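Local coordinates for uncharacterized hypothetical protein (PDB 4EI0) that is of unknown function but belongs to the DUF4466 family, built largely of antiparallel beta sheets, from the gut bacterium Parabacteroides merdae, at residues B[159-170]-B[192-200]; B[204-215]-B[268-276]. All coordinates share one frame; numbering follows the deposited sequence.

Contact 1 of 2, residues B[159-170]-B[192-200]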
loop_
_atom_site.group_PDB
_atom_site.type_symbol
_atom_site.label_atom_id
_atom_site.label_comp_id
_atom_site.label_asym_id
_atom_site.label_seq_id
_atom_site.Cartn_x
_atom_site.Cartn_y
_atom_site.Cartn_z
ATOM N N VAL B 159 24.522 31.277 -22.144
ATOM C CA VAL B 159 24.789 32.357 -23.047
ATOM C C VAL B 159 25.799 33.270 -22.374
ATOM O O VAL B 159 25.661 33.617 -21.205
ATOM C CB VAL B 159 23.480 33.081 -23.433
ATOM C CG1 VAL B 159 23.792 34.329 -24.232
ATOM C CG2 VAL B 159 22.580 32.104 -24.242
ATOM N N THR B 160 26.825 33.651 -23.112
ATOM C CA THR B 160 27.867 34.511 -22.584
ATOM C C THR B 160 28.294 35.424 -23.725
ATOM O O THR B 160 27.834 35.283 -24.864
ATOM C CB THR B 160 29.065 33.696 -22.073
ATOM O OG1 THR B 160 29.685 33.030 -23.177
ATOM C CG2 THR B 160 28.626 32.645 -21.070
ATOM N N ASN B 161 29.184 36.355 -23.454
ATOM C CA ASN B 161 29.672 37.230 -24.515
ATOM C C ASN B 161 30.333 36.476 -25.674
ATOM O O ASN B 161 30.323 36.954 -26.805
ATOM C CB ASN B 161 30.633 38.275 -23.945
ATOM C CG ASN B 161 29.894 39.430 -23.321
ATOM O OD1 ASN B 161 29.318 40.284 -24.023
ATOM N ND2 ASN B 161 29.867 39.449 -21.992
ATOM N N ASP B 162 30.892 35.303 -25.387
ATOM C CA ASP B 162 31.481 34.464 -26.424
ATOM C C ASP B 162 30.479 33.505 -27.034
ATOM O O ASP B 162 30.607 33.180 -28.201
ATOM C CB ASP B 162 32.668 33.653 -25.881
ATOM C CG ASP B 162 33.840 34.511 -25.523
ATOM O OD1 ASP B 162 33.888 35.697 -25.951
ATOM O OD2 ASP B 162 34.720 33.975 -24.822
ATOM N N LYS B 163 29.546 33.012 -26.218
ATOM C CA LYS B 163 28.567 32.056 -26.625
ATOM C C LYS B 163 27.289 32.842 -26.788
ATOM O O LYS B 163 26.364 32.736 -25.987
ATOM C CB LYS B 163 28.405 30.955 -25.575
ATOM C CG LYS B 163 29.652 30.110 -25.375
ATOM C CD LYS B 163 29.348 28.894 -24.515
ATOM C CE LYS B 163 29.293 29.272 -23.047
ATOM N NZ LYS B 163 29.045 28.071 -22.196
ATOM N N CYS B 164 27.281 33.615 -27.851
ATOM C CA CYS B 164 26.447 34.745 -27.980
ATOM C C CYS B 164 25.545 34.762 -29.197
ATOM O O CYS B 164 24.846 35.733 -29.377
ATOM C CB CYS B 164 27.344 35.999 -28.017
ATOM S SG CYS B 164 28.505 36.120 -29.391
ATOM N N TYR B 165 25.547 33.732 -30.030
ATOM C CA TYR B 165 24.819 33.816 -31.297
ATOM C C TYR B 165 23.709 32.807 -31.267
ATOM O O TYR B 165 23.964 31.611 -31.337
ATOM C CB TYR B 165 25.776 33.571 -32.463
ATOM C CG TYR B 165 26.866 34.571 -32.601
ATOM C CD1 TYR B 165 26.582 35.892 -32.847
ATOM C CD2 TYR B 165 28.204 34.196 -32.544
ATOM C CE1 TYR B 165 27.595 36.821 -32.995
ATOM C CE2 TYR B 165 29.215 35.119 -32.713
ATOM C CZ TYR B 165 28.917 36.428 -32.926
ATOM O OH TYR B 165 29.928 37.344 -33.094
ATOM N N LEU B 166 22.477 33.295 -31.126
ATOM C CA LEU B 166 21.298 32.453 -31.043
ATOM C C LEU B 166 20.722 32.179 -32.437
ATOM O O LEU B 166 20.431 33.108 -33.179
ATOM C CB LEU B 166 20.207 33.096 -30.148
ATOM C CG LEU B 166 20.358 33.127 -28.631
ATOM C CD1 LEU B 166 21.636 33.805 -28.147
ATOM C CD2 LEU B 166 19.112 33.797 -28.054
ATOM N N SER B 167 20.546 30.904 -32.776
ATOM C CA SER B 167 19.843 30.480 -34.001
ATOM C C SER B 167 18.582 29.719 -33.643
ATOM O O SER B 167 18.612 28.724 -32.903
ATOM C CB SER B 167 20.716 29.575 -34.861
ATOM O OG SER B 167 20.027 29.200 -36.052
ATOM N N PHE B 168 17.467 30.145 -34.223
ATOM C CA PHE B 168 16.200 29.451 -34.083
ATOM C C PHE B 168 15.903 28.628 -35.327
ATOM O O PHE B 168 14.759 28.247 -35.521
ATOM C CB PHE B 168 15.042 30.477 -33.863
ATOM C CG PHE B 168 15.250 31.378 -32.679
ATOM C CD1 PHE B 168 14.956 30.950 -31.390
ATOM C CD2 PHE B 168 15.784 32.620 -32.846
ATOM C CE1 PHE B 168 15.164 31.772 -30.316
ATOM C CE2 PHE B 168 16.013 33.444 -31.777
ATOM C CZ PHE B 168 15.707 33.031 -30.519
ATOM N N LEU B 169 16.919 28.265 -36.117
ATOM C CA LEU B 169 16.673 27.613 -37.430
ATOM C C LEU B 169 17.027 26.157 -37.541
ATOM O O LEU B 169 16.765 25.558 -38.564
ATOM C CB LEU B 169 17.395 28.403 -38.558
ATOM C CG LEU B 169 17.051 29.929 -38.601
ATOM C CD1 LEU B 169 17.741 30.775 -39.679
ATOM C CD2 LEU B 169 15.528 30.069 -38.733
ATOM N N ASN B 170 17.605 25.553 -36.511
ATOM C CA ASN B 170 18.032 24.204 -36.625
ATOM C C ASN B 170 16.852 23.235 -36.437
ATOM O O ASN B 170 15.985 23.444 -35.588
ATOM C CB ASN B 170 19.129 23.898 -35.595
ATOM C CG ASN B 170 20.474 24.485 -35.944
ATOM O OD1 ASN B 170 20.709 25.004 -37.039
ATOM N ND2 ASN B 170 21.386 24.405 -35.000
ATOM N N LYS B 192 22.775 31.757 -40.268
ATOM C CA LYS B 192 21.766 31.100 -39.404
ATOM C C LYS B 192 21.446 31.898 -38.122
ATOM O O LYS B 192 20.572 31.494 -37.368
ATOM C CB LYS B 192 22.284 29.714 -38.934
ATOM C CG LYS B 192 21.945 28.579 -39.861
ATOM C CD LYS B 192 22.930 27.424 -39.758
ATOM C CE LYS B 192 22.834 26.739 -38.428
ATOM N NZ LYS B 192 22.939 25.263 -38.527
ATOM N N ILE B 193 22.191 32.977 -37.856
ATOM C CA ILE B 193 22.079 33.673 -36.589
ATOM C C ILE B 193 20.932 34.655 -36.661
ATOM O O ILE B 193 20.871 35.496 -37.572
ATOM C CB ILE B 193 23.353 34.436 -36.185
ATOM C CG1 ILE B 193 24.570 33.507 -36.218
ATOM C CG2 ILE B 193 23.160 35.035 -34.766
ATOM C CD1 ILE B 193 24.393 32.187 -35.548
ATOM N N ASP B 194 20.058 34.556 -35.656
ATOM C CA ASP B 194 18.894 35.397 -35.515
ATOM C C ASP B 194 19.083 36.520 -34.499
ATOM O O ASP B 194 18.595 37.641 -34.711
ATOM C CB ASP B 194 17.675 34.482 -35.205
ATOM C CG ASP B 194 17.428 33.516 -36.351
ATOM O OD1 ASP B 194 17.337 34.046 -37.487
ATOM O OD2 ASP B 194 17.413 32.271 -36.162
ATOM N N ILE B 195 19.820 36.249 -33.444
ATOM C CA ILE B 195 20.007 37.222 -32.367
ATOM C C ILE B 195 21.443 37.133 -31.884
ATOM O O ILE B 195 21.985 36.027 -31.735
ATOM C CB ILE B 195 19.038 36.942 -31.163
ATOM C CG1 ILE B 195 17.587 37.279 -31.543
ATOM C CG2 ILE B 195 19.416 37.790 -29.966
ATOM C CD1 ILE B 195 16.533 36.895 -30.527
HETATM N N MSE B 196 22.054 38.288 -31.650
HETATM C CA MSE B 196 23.337 38.361 -30.972
HETATM C C MSE B 196 23.117 38.921 -29.582
HETATM O O MSE B 196 22.568 40.022 -29.425
HETATM C CB MSE B 196 24.327 39.242 -31.716
HETATM C CG MSE B 196 25.679 39.371 -30.981
HETATM SE SE MSE B 196 26.917 40.436 -31.973
HETATM C CE MSE B 196 28.581 40.170 -30.911
ATOM N N TYR B 197 23.531 38.148 -28.588
ATOM C CA TYR B 197 23.576 38.624 -27.211
ATOM C C TYR B 197 24.860 39.369 -26.962
ATOM O O TYR B 197 25.906 38.993 -27.476
ATOM C CB TYR B 197 23.510 37.441 -26.281
ATOM C CG TYR B 197 23.936 37.767 -24.905
ATOM C CD1 TYR B 197 23.029 38.332 -24.009
ATOM C CD2 TYR B 197 25.228 37.531 -24.481
ATOM C CE1 TYR B 197 23.394 38.656 -22.725
ATOM C CE2 TYR B 197 25.618 37.861 -23.176
ATOM C CZ TYR B 197 24.693 38.424 -22.303
ATOM O OH TYR B 197 25.019 38.716 -21.011
ATOM N N ALA B 198 24.777 40.426 -26.165
ATOM C CA ALA B 198 25.944 41.094 -25.638
ATOM C C ALA B 198 25.615 41.625 -24.252
ATOM O O ALA B 198 24.506 42.062 -24.033
ATOM C CB ALA B 198 26.307 42.248 -26.533
ATOM N N TYR B 199 26.584 41.639 -23.345
ATOM C CA TYR B 199 26.459 42.351 -22.073
ATOM C C TYR B 199 27.267 43.612 -22.114
ATOM O O TYR B 199 28.406 43.566 -22.462
ATOM C CB TYR B 199 27.017 41.510 -20.946
ATOM C CG TYR B 199 27.004 42.210 -19.604
ATOM C CD1 TYR B 199 25.805 42.399 -18.914
ATOM C CD2 TYR B 199 28.179 42.635 -18.999
ATOM C CE1 TYR B 199 25.780 43.014 -17.668
ATOM C CE2 TYR B 199 28.166 43.257 -17.742
ATOM C CZ TYR B 199 26.968 43.442 -17.087
ATOM O OH TYR B 199 26.920 44.060 -15.877
ATOM N N SER B 200 26.700 44.736 -21.726
ATOM C CA SER B 200 27.458 45.981 -21.609
ATOM C C SER B 200 27.482 46.391 -20.141
ATOM O O SER B 200 26.530 46.154 -19.386
ATOM C CB SER B 200 26.832 47.083 -22.469
ATOM O OG SER B 200 27.258 48.374 -22.092
HETATM O O HOH W 1 28.653 39.157 -27.302
#
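Leu166 and Ile195 form an antiparallel hydrogen-bonded pair, and Leu166 O takes a second donor: Asp194 N reaches it at 2.9 Å and Ile195 N at 3.2 Å, a classic beta bulge. Beyond the bulge, side chains take over the bonding. Asp194 OD2 accepts from Phe168 N at 2.9 Å through its anti lone pair, while OD1 turns to Asn230. A chi1 of -179° turns Ser167 OG away from its own N and onto Lys192 O (2.7 Å), while it accepts from Leu169 N in an ST turn. Lys192 NZ donates a hydrogen bond to Asn170 OD1 and also bonds Tyr178. At the other end Asn161 OD1 receives Tyr199 N at 3.1 Å, nearly straight at the hydrogen (174°), and a water donates to both Asn161 O and Tyr197 O. Without the OD1 of Asn161, as with an alanine here, Tyr199 N would probably be left without its mate. Val159 CG1 lies over one face of the Tyr197 ring, 3.9 Å from its centroid, and the SE of selenomethionine Met196 makes an oblique Met-aromatic contact with Tyr165. Polar groups of loop and bulge thus stand in for regular strand bonds at both ends of this short, buried pairing.

Contact 2 of 2, residues B[204-215]-B[268-276]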
loop_
_atom_site.group_PDB
_atom_site.type_symbol
_atom_site.label_atom_id
_atom_site.label_comp_id
_atom_site.label_asym_id
_atom_site.label_seq_id
_atom_site.Cartn_x
_atom_site.Cartn_y
_atom_site.Cartn_z
ATOM N N ASP B 204 22.199 51.025 -18.579
ATOM C CA ASP B 204 21.140 51.331 -19.574
ATOM C C ASP B 204 21.064 50.304 -20.733
ATOM O O ASP B 204 20.016 50.157 -21.334
ATOM C CB ASP B 204 21.267 52.756 -20.168
ATOM C CG ASP B 204 22.606 53.001 -20.908
ATOM O OD1 ASP B 204 23.582 52.216 -20.754
ATOM O OD2 ASP B 204 22.677 54.004 -21.656
ATOM N N LEU B 205 22.180 49.648 -21.051
ATOM C CA LEU B 205 22.231 48.584 -22.070
ATOM C C LEU B 205 22.215 47.221 -21.363
ATOM O O LEU B 205 21.392 46.356 -21.670
ATOM C CB LEU B 205 23.487 48.733 -22.939
ATOM C CG LEU B 205 23.772 50.109 -23.597
ATOM C CD1 LEU B 205 24.988 49.964 -24.492
ATOM C CD2 LEU B 205 22.616 50.706 -24.413
ATOM N N SER B 206 23.110 47.026 -20.393
ATOM C CA SER B 206 23.135 45.786 -19.604
ATOM C C SER B 206 23.125 44.515 -20.531
ATOM O O SER B 206 23.834 44.478 -21.544
ATOM C CB SER B 206 21.970 45.834 -18.609
ATOM O OG SER B 206 21.787 44.621 -17.948
ATOM N N HIS B 207 22.327 43.509 -20.194
ATOM C CA HIS B 207 22.138 42.321 -21.033
ATOM C C HIS B 207 21.251 42.659 -22.219
ATOM O O HIS B 207 20.143 43.065 -22.032
ATOM C CB HIS B 207 21.517 41.224 -20.208
ATOM C CG HIS B 207 22.378 40.755 -19.037
ATOM N ND1 HIS B 207 23.435 39.949 -19.194
ATOM C CD2 HIS B 207 22.253 40.962 -17.671
ATOM C CE1 HIS B 207 23.968 39.666 -18.007
ATOM N NE2 HIS B 207 23.240 40.281 -17.068
ATOM N N ALA B 208 21.739 42.507 -23.450
ATOM C CA ALA B 208 21.056 42.997 -24.639
ATOM C C ALA B 208 20.929 41.922 -25.694
ATOM O O ALA B 208 21.761 40.999 -25.748
ATOM C CB ALA B 208 21.774 44.214 -25.206
ATOM N N PHE B 209 19.872 42.009 -26.501
ATOM C CA PHE B 209 19.701 41.173 -27.697
ATOM C C PHE B 209 19.669 42.126 -28.875
ATOM O O PHE B 209 18.919 43.114 -28.894
ATOM C CB PHE B 209 18.395 40.402 -27.730
ATOM C CG PHE B 209 18.320 39.195 -26.828
ATOM C CD1 PHE B 209 19.436 38.613 -26.242
ATOM C CD2 PHE B 209 17.081 38.583 -26.628
ATOM C CE1 PHE B 209 19.313 37.464 -25.453
ATOM C CE2 PHE B 209 16.945 37.465 -25.823
ATOM C CZ PHE B 209 18.076 36.880 -25.252
ATOM N N TYR B 210 20.502 41.847 -29.869
ATOM C CA TYR B 210 20.584 42.659 -31.067
ATOM C C TYR B 210 20.347 41.804 -32.289
ATOM O O TYR B 210 20.481 40.601 -32.250
ATOM C CB TYR B 210 21.954 43.275 -31.193
ATOM C CG TYR B 210 22.355 44.091 -30.027
ATOM C CD1 TYR B 210 21.657 45.249 -29.710
ATOM C CD2 TYR B 210 23.452 43.749 -29.242
ATOM C CE1 TYR B 210 22.046 46.047 -28.664
ATOM C CE2 TYR B 210 23.859 44.563 -28.180
ATOM C CZ TYR B 210 23.150 45.715 -27.906
ATOM O OH TYR B 210 23.504 46.549 -26.847
ATOM N N THR B 211 20.036 42.458 -33.388
ATOM C CA THR B 211 19.714 41.810 -34.642
ATOM C C THR B 211 20.285 42.677 -35.789
ATOM O O THR B 211 20.893 43.704 -35.520
ATOM C CB THR B 211 18.192 41.634 -34.756
ATOM O OG1 THR B 211 17.926 40.567 -35.671
ATOM C CG2 THR B 211 17.518 42.931 -35.233
ATOM N N SER B 212 20.114 42.275 -37.053
ATOM C CA SER B 212 20.821 42.925 -38.177
ATOM C C SER B 212 20.615 44.435 -38.223
ATOM O O SER B 212 21.535 45.173 -38.524
ATOM C CB SER B 212 20.402 42.330 -39.528
ATOM O OG SER B 212 19.057 42.680 -39.816
ATOM N N SER B 213 19.407 44.895 -37.926
ATOM C CA SER B 213 19.116 46.315 -38.047
ATOM C C SER B 213 19.142 47.045 -36.707
ATOM O O SER B 213 18.745 48.176 -36.631
ATOM C CB SER B 213 17.776 46.498 -38.760
ATOM O OG SER B 213 16.764 45.772 -38.103
ATOM N N SER B 214 19.643 46.434 -35.633
ATOM C CA SER B 214 19.697 47.173 -34.363
ATOM C C SER B 214 20.458 48.497 -34.578
ATOM O O SER B 214 21.451 48.509 -35.280
ATOM C CB SER B 214 20.381 46.365 -33.259
ATOM O OG SER B 214 19.673 45.175 -32.903
ATOM N N PRO B 215 19.993 49.611 -33.996
ATOM C CA PRO B 215 20.743 50.856 -34.232
ATOM C C PRO B 215 22.080 50.892 -33.491
ATOM O O PRO B 215 22.113 50.534 -32.298
ATOM C CB PRO B 215 19.815 51.950 -33.706
ATOM C CG PRO B 215 18.534 51.283 -33.323
ATOM C CD PRO B 215 18.771 49.817 -33.205
ATOM N N THR B 268 10.147 45.317 -31.997
ATOM C CA THR B 268 11.352 46.126 -32.014
ATOM C C THR B 268 12.508 45.305 -32.598
ATOM O O THR B 268 12.410 44.038 -32.720
ATOM C CB THR B 268 11.654 46.662 -30.589
ATOM O OG1 THR B 268 12.760 47.554 -30.647
ATOM C CG2 THR B 268 11.964 45.552 -29.588
ATOM N N ASN B 269 13.612 45.984 -32.928
ATOM C CA ASN B 269 14.808 45.285 -33.447
ATOM C C ASN B 269 16.003 45.268 -32.492
ATOM O O ASN B 269 17.113 44.962 -32.898
ATOM C CB ASN B 269 15.218 45.862 -34.793
ATOM C CG ASN B 269 15.559 47.342 -34.697
ATOM O OD1 ASN B 269 15.552 47.921 -33.631
ATOM N ND2 ASN B 269 15.832 47.948 -35.819
ATOM N N TYR B 270 15.773 45.608 -31.232
ATOM C CA TYR B 270 16.770 45.419 -30.172
ATOM C C TYR B 270 16.043 45.369 -28.849
ATOM O O TYR B 270 14.952 45.919 -28.728
ATOM C CB TYR B 270 17.819 46.542 -30.136
ATOM C CG TYR B 270 17.262 47.882 -29.647
ATOM C CD1 TYR B 270 16.520 48.696 -30.492
ATOM C CD2 TYR B 270 17.421 48.292 -28.332
ATOM C CE1 TYR B 270 15.976 49.892 -30.047
ATOM C CE2 TYR B 270 16.884 49.486 -27.881
ATOM C CZ TYR B 270 16.159 50.276 -28.748
ATOM O OH TYR B 270 15.616 51.462 -28.341
ATOM N N ILE B 271 16.630 44.697 -27.861
ATOM C CA ILE B 271 16.129 44.671 -26.479
ATOM C C ILE B 271 17.294 44.944 -25.521
ATOM O O ILE B 271 18.347 44.330 -25.629
ATOM C CB ILE B 271 15.516 43.324 -26.118
ATOM C CG1 ILE B 271 14.226 43.090 -26.939
ATOM C CG2 ILE B 271 15.244 43.264 -24.612
ATOM C CD1 ILE B 271 13.666 41.698 -26.709
ATOM N N LEU B 272 17.091 45.861 -24.592
ATOM C CA LEU B 272 18.090 46.212 -23.568
ATOM C C LEU B 272 17.569 45.789 -22.191
ATOM O O LEU B 272 16.388 45.506 -22.031
ATOM C CB LEU B 272 18.382 47.729 -23.575
ATOM C CG LEU B 272 18.779 48.370 -24.933
ATOM C CD1 LEU B 272 18.983 49.861 -24.887
ATOM C CD2 LEU B 272 20.035 47.728 -25.515
ATOM N N GLY B 273 18.453 45.743 -21.199
ATOM C CA GLY B 273 18.055 45.458 -19.832
ATOM C C GLY B 273 17.368 44.144 -19.554
ATOM O O GLY B 273 16.457 44.083 -18.736
ATOM N N LEU B 274 17.795 43.076 -20.213
ATOM C CA LEU B 274 17.326 41.783 -19.833
ATOM C C LEU B 274 17.818 41.404 -18.432
ATOM O O LEU B 274 18.879 41.821 -18.020
ATOM C CB LEU B 274 17.778 40.753 -20.852
ATOM C CG LEU B 274 17.051 40.861 -22.174
ATOM C CD1 LEU B 274 17.874 40.100 -23.221
ATOM C CD2 LEU B 274 15.628 40.362 -22.079
ATOM N N LYS B 275 17.049 40.582 -17.726
ATOM C CA LYS B 275 17.424 40.085 -16.425
ATOM C C LYS B 275 16.607 38.882 -16.140
ATOM O O LYS B 275 15.772 38.504 -16.941
ATOM C CB LYS B 275 17.176 41.157 -15.366
ATOM C CG LYS B 275 15.773 41.765 -15.356
ATOM C CD LYS B 275 15.609 42.826 -14.277
ATOM C CE LYS B 275 14.762 43.988 -14.774
ATOM N NZ LYS B 275 14.730 45.029 -13.737
ATOM N N GLU B 276 16.854 38.259 -14.998
ATOM C CA GLU B 276 16.117 37.126 -14.581
ATOM C C GLU B 276 14.599 37.429 -14.678
ATOM O O GLU B 276 14.148 38.468 -14.241
ATOM C CB GLU B 276 16.527 36.786 -13.165
ATOM C CG GLU B 276 15.829 35.570 -12.589
ATOM C CD GLU B 276 16.508 35.046 -11.323
ATOM O OE1 GLU B 276 17.627 35.491 -10.994
ATOM O OE2 GLU B 276 15.912 34.173 -10.663
#
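With CG anti to the carbonyl carbon in both Phe209 (chi1 -76°) and Leu274 (chi1 -72°), the two side chains cross at about a right angle and Leu274 CD1 lies over the centre of the Phe209 ring, 3.5 Å from the centroid and almost on the ring normal: a CH-pi contact. Asn269 CG instead sits between its backbone N and carbonyl carbon (chi1 60°), which carries ND2 to Ser213 OG at 3.3 Å, a bond tilted from the amide plane; that hydroxyl also pairs with Asn231. Ser214 OG donates to Asn269 O at 2.6 Å and accepts from Thr211 N, tying the type I turn 211-214 to the residue just before strand 270-274. Phe209 and Ile271 exchange backbone bonds as an antiparallel hydrogen-bonded pair. Farther along, Gly273 N donates to Leu205 O at 3.0 Å, the donor well above the carbonyl plane, and Leu274 N to His207 O. Leu272 CD2 packs against Ala208 CB at 3.9 Å and obliquely against the Tyr210 ring, whose OH is held by Tyr218 O. Backbone bonds and apolar contacts together hold the middle of this edge pairing, whereas at the turn one serine hydroxyl, as both donor and acceptor, bridges the two segments.

In the fold
Contacts 1 and 2 are successive strand pairings in one antiparallel sheet, ordered 176-178, 165-167, 195-199, 207-210, 270-274, and their centres lie about 11 Å apart. Strands 195-199 and 207-210 lie side by side in it and follow each other in the chain, and contact 1 closes before contact 2 opens. Met196 O and Tyr210 N, 2.8 Å apart, join them through the backbone, and Tyr197 OH and His207 ND1, at 2.7 Å, through side chains. Asp194 O, at the bulge, also bonds Thr211 OG1. Towards the second sheet of this half, Phe168 and Tyr197 touch strand 302-311, and Phe209 touches strand 289-299. The function of the family is unknown.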